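PDB 4G6V: Adhesin/hemolysin from Burkholderia pseudomallei 1026a, which acts as the toxic, probably tRNA-cleaving C-terminal part of a contact-dependent growth inhibition system directed against closely related neighbouring bacteria. Local coordinates for residues Lys47-Pro52 against Arg65-Ala70. Numbering follows the deposited sequence.
Sequences KPTQIP and RENQSA
The carboxamide of Asn67 pairs with the backbone of Thr49 through both its oxygen and its nitrogen. Its OD1 accepts from Thr49 N at 2.8 Å, and its ND2 donates to Thr49 O at 2.7 Å. Each bond uses an in-plane lone pair of its acceptor, and the carbonyl oxygen of Thr49 lies 9° out of the Asn67 amide plane; the pair of bonds sets the rotation of the amide. CG stands anti to the carbonyl carbon of Asn67 (chi1 -81°), which carries the amide off the helix to the loop backbone. Alongside, buried Thr49 OG1 gives its hydrogen to Glu66 OE2 over 2.6 Å, meeting the syn side of the carboxylate but 34° out of its plane. Thr49 thereby holds one oxygen of Glu66, a probable active-site residue, while Lys69 of the CdiI chain forms a salt bridge with the other, OE1. The outer side is looser: exposed Pro48 merely brings its CB to 4.0 Å from Asn67 OD1. The loop following strand 43-45 is thereby tied to the middle of helix 57-74, beside strand 79-82, whose Gln82 also hydrogen-bonds Asn67 OD1.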
ATOM      1  N   LYS A  47       2.197  11.431  17.314  1.00 59.50           N
ATOM      2  CA  LYS A  47       0.799  11.678  17.033  1.00 47.30           C
ATOM      3  C   LYS A  47       0.186  10.482  16.280  1.00 53.59           C
ATOM      4  O   LYS A  47       0.752  10.002  15.289  1.00 49.11           O
ATOM      5  CB  LYS A  47       0.674  12.963  16.230  1.00 47.06           C
ATOM      6  N   PRO A  48      -0.967   9.976  16.763  1.00 51.03           N
ATOM      7  CA  PRO A  48      -1.712   8.903  16.078  1.00 36.53           C
ATOM      8  C   PRO A  48      -2.455   9.456  14.881  1.00 37.26           C
ATOM      9  O   PRO A  48      -2.715  10.659  14.845  1.00 41.35           O
ATOM     10  CB  PRO A  48      -2.710   8.434  17.139  1.00 37.12           C
ATOM     11  CG  PRO A  48      -2.950   9.641  17.964  1.00 40.70           C
ATOM     12  CD  PRO A  48      -1.616  10.371  18.024  1.00 46.97           C
ATOM     13  N   THR A  49      -2.810   8.590  13.936  1.00 33.74           N
ATOM     14  CA  THR A  49      -3.334   9.022  12.638  1.00 34.56           C
ATOM     15  C   THR A  49      -4.775   9.580  12.685  1.00 40.33           C
ATOM     16  O   THR A  49      -5.698   8.930  13.179  1.00 24.29           O
ATOM     17  CB  THR A  49      -3.272   7.871  11.621  1.00 35.21           C
ATOM     18  OG1 THR A  49      -1.907   7.597  11.280  1.00 27.34           O
ATOM     19  CG2 THR A  49      -4.049   8.241  10.373  1.00 35.42           C
ATOM     20  N   GLN A  50      -4.967  10.787  12.163  1.00 40.75           N
ATOM     21  CA  GLN A  50      -6.308  11.371  12.128  1.00 33.54           C
ATOM     22  C   GLN A  50      -7.012  11.054  10.803  1.00 41.85           C
ATOM     23  O   GLN A  50      -6.512  11.361   9.722  1.00 38.90           O
ATOM     24  CB  GLN A  50      -6.248  12.878  12.355  1.00 28.37           C
ATOM     25  CG  GLN A  50      -5.769  13.232  13.741  1.00 35.30           C
ATOM     26  CD  GLN A  50      -5.736  14.729  13.992  1.00 43.66           C
ATOM     27  OE1 GLN A  50      -5.807  15.534  13.044  1.00 25.87           O
ATOM     28  NE2 GLN A  50      -5.630  15.118  15.284  1.00 24.65           N
ATOM     29  N   ILE A  51      -8.178  10.427  10.905  1.00 38.67           N
ATOM     30  CA  ILE A  51      -8.921   9.965   9.746  1.00 34.63           C
ATOM     31  C   ILE A  51      -9.859  11.065   9.299  1.00 34.34           C
ATOM     32  O   ILE A  51     -10.686  11.500  10.083  1.00 41.30           O
ATOM     33  CB  ILE A  51      -9.696   8.686  10.094  1.00 34.29           C
ATOM     34  CG1 ILE A  51      -8.709   7.658  10.658  1.00 26.09           C
ATOM     35  CG2 ILE A  51     -10.495   8.150   8.874  1.00 28.03           C
ATOM     36  CD1 ILE A  51      -9.333   6.392  11.094  1.00 35.63           C
ATOM     37  N   PRO A  52      -9.705  11.542   8.046  1.00 34.59           N
ATOM     38  CA  PRO A  52     -10.549  12.604   7.491  1.00 34.09           C
ATOM     39  C   PRO A  52     -11.991  12.119   7.356  1.00 41.79           C
ATOM     40  O   PRO A  52     -12.217  11.022   6.832  1.00 37.94           O
ATOM     41  CB  PRO A  52      -9.941  12.854   6.100  1.00 29.40           C
ATOM     42  CG  PRO A  52      -8.550  12.319   6.194  1.00 31.54           C
ATOM     43  CD  PRO A  52      -8.666  11.124   7.088  1.00 34.35           C
ATOM     44  N   ARG A  65      -7.127   0.386  11.301  1.00 35.86           N
ATOM     45  CA  ARG A  65      -6.223  -0.735  11.563  1.00 34.68           C
ATOM     46  C   ARG A  65      -4.762  -0.341  11.811  1.00 33.62           C
ATOM     47  O   ARG A  65      -4.036  -1.038  12.527  1.00 37.91           O
ATOM     48  CB  ARG A  65      -6.331  -1.756  10.448  1.00 32.72           C
ATOM     49  CG  ARG A  65      -7.734  -2.300  10.311  1.00 38.18           C
ATOM     50  CD  ARG A  65      -7.911  -3.435  11.262  1.00 34.35           C
ATOM     51  NE  ARG A  65      -9.210  -4.067  11.107  1.00 45.31           N
ATOM     52  CZ  ARG A  65     -10.262  -3.797  11.868  1.00 45.33           C
ATOM     53  NH1 ARG A  65     -10.164  -2.897  12.837  1.00 36.36           N
ATOM     54  NH2 ARG A  65     -11.414  -4.428  11.659  1.00 40.64           N
ATOM     55  N   GLU A  66      -4.338   0.777  11.227  1.00 34.38           N
ATOM     56  CA  GLU A  66      -3.001   1.315  11.461  1.00 33.15           C
ATOM     57  C   GLU A  66      -2.882   1.855  12.897  1.00 38.48           C
ATOM     58  O   GLU A  66      -1.936   1.547  13.625  1.00 31.43           O
ATOM     59  CB  GLU A  66      -2.679   2.422  10.454  1.00 26.25           C
ATOM     60  CG  GLU A  66      -1.307   3.037  10.650  1.00 37.05           C
ATOM     61  CD  GLU A  66      -1.271   4.516  10.307  1.00 38.64           C
ATOM     62  OE1 GLU A  66      -1.792   4.873   9.236  1.00 30.25           O
ATOM     63  OE2 GLU A  66      -0.714   5.316  11.101  1.00 45.33           O
ATOM     64  N   ASN A  67      -3.845   2.665  13.312  1.00 33.29           N
ATOM     65  CA  ASN A  67      -3.839   3.151  14.680  1.00 37.66           C
ATOM     66  C   ASN A  67      -3.932   1.991  15.666  1.00 35.60           C
ATOM     67  O   ASN A  67      -3.301   2.015  16.721  1.00 27.53           O
ATOM     68  CB  ASN A  67      -4.942   4.187  14.900  1.00 25.40           C
ATOM     69  CG  ASN A  67      -4.534   5.579  14.408  1.00 38.42           C
ATOM     70  OD1 ASN A  67      -3.360   5.838  14.121  1.00 30.60           O
ATOM     71  ND2 ASN A  67      -5.502   6.477  14.315  1.00 22.97           N
ATOM     72  N   GLN A  68      -4.684   0.960  15.289  1.00 29.53           N
ATOM     73  CA  GLN A  68      -4.832  -0.212  16.135  1.00 27.09           C
ATOM     74  C   GLN A  68      -3.578  -1.085  16.241  1.00 37.33           C
ATOM     75  O   GLN A  68      -3.295  -1.620  17.312  1.00 34.91           O
ATOM     76  CB  GLN A  68      -6.020  -1.049  15.695  1.00 22.47           C
ATOM     77  CG  GLN A  68      -7.352  -0.377  15.969  1.00 31.67           C
ATOM     78  CD  GLN A  68      -8.522  -1.186  15.441  1.00 47.35           C
ATOM     79  OE1 GLN A  68      -8.457  -1.782  14.351  1.00 45.00           O
ATOM     80  NE2 GLN A  68      -9.597  -1.224  16.214  1.00 40.30           N
ATOM     81  N   SER A  69      -2.841  -1.243  15.142  1.00 37.90           N
ATOM     82  CA  SER A  69      -1.601  -2.023  15.176  1.00 35.54           C
ATOM     83  C   SER A  69      -0.565  -1.401  16.099  1.00 37.28           C
ATOM     84  O   SER A  69       0.188  -2.113  16.753  1.00 36.83           O
ATOM     85  CB  SER A  69      -1.020  -2.200  13.779  1.00 32.64           C
ATOM     86  OG  SER A  69      -1.679  -3.259  13.109  1.00 38.87           O
ATOM     87  N   ALA A  70      -0.545  -0.071  16.151  1.00 40.33           N
ATOM     88  CA  ALA A  70       0.362   0.663  17.023  1.00 33.83           C
ATOM     89  C   ALA A  70       0.093   0.329  18.492  1.00 36.37           C
ATOM     90  O   ALA A  70       1.009   0.014  19.253  1.00 44.89           O
ATOM     91  CB  ALA A  70       0.240   2.170  16.781  1.00 23.48           C
TER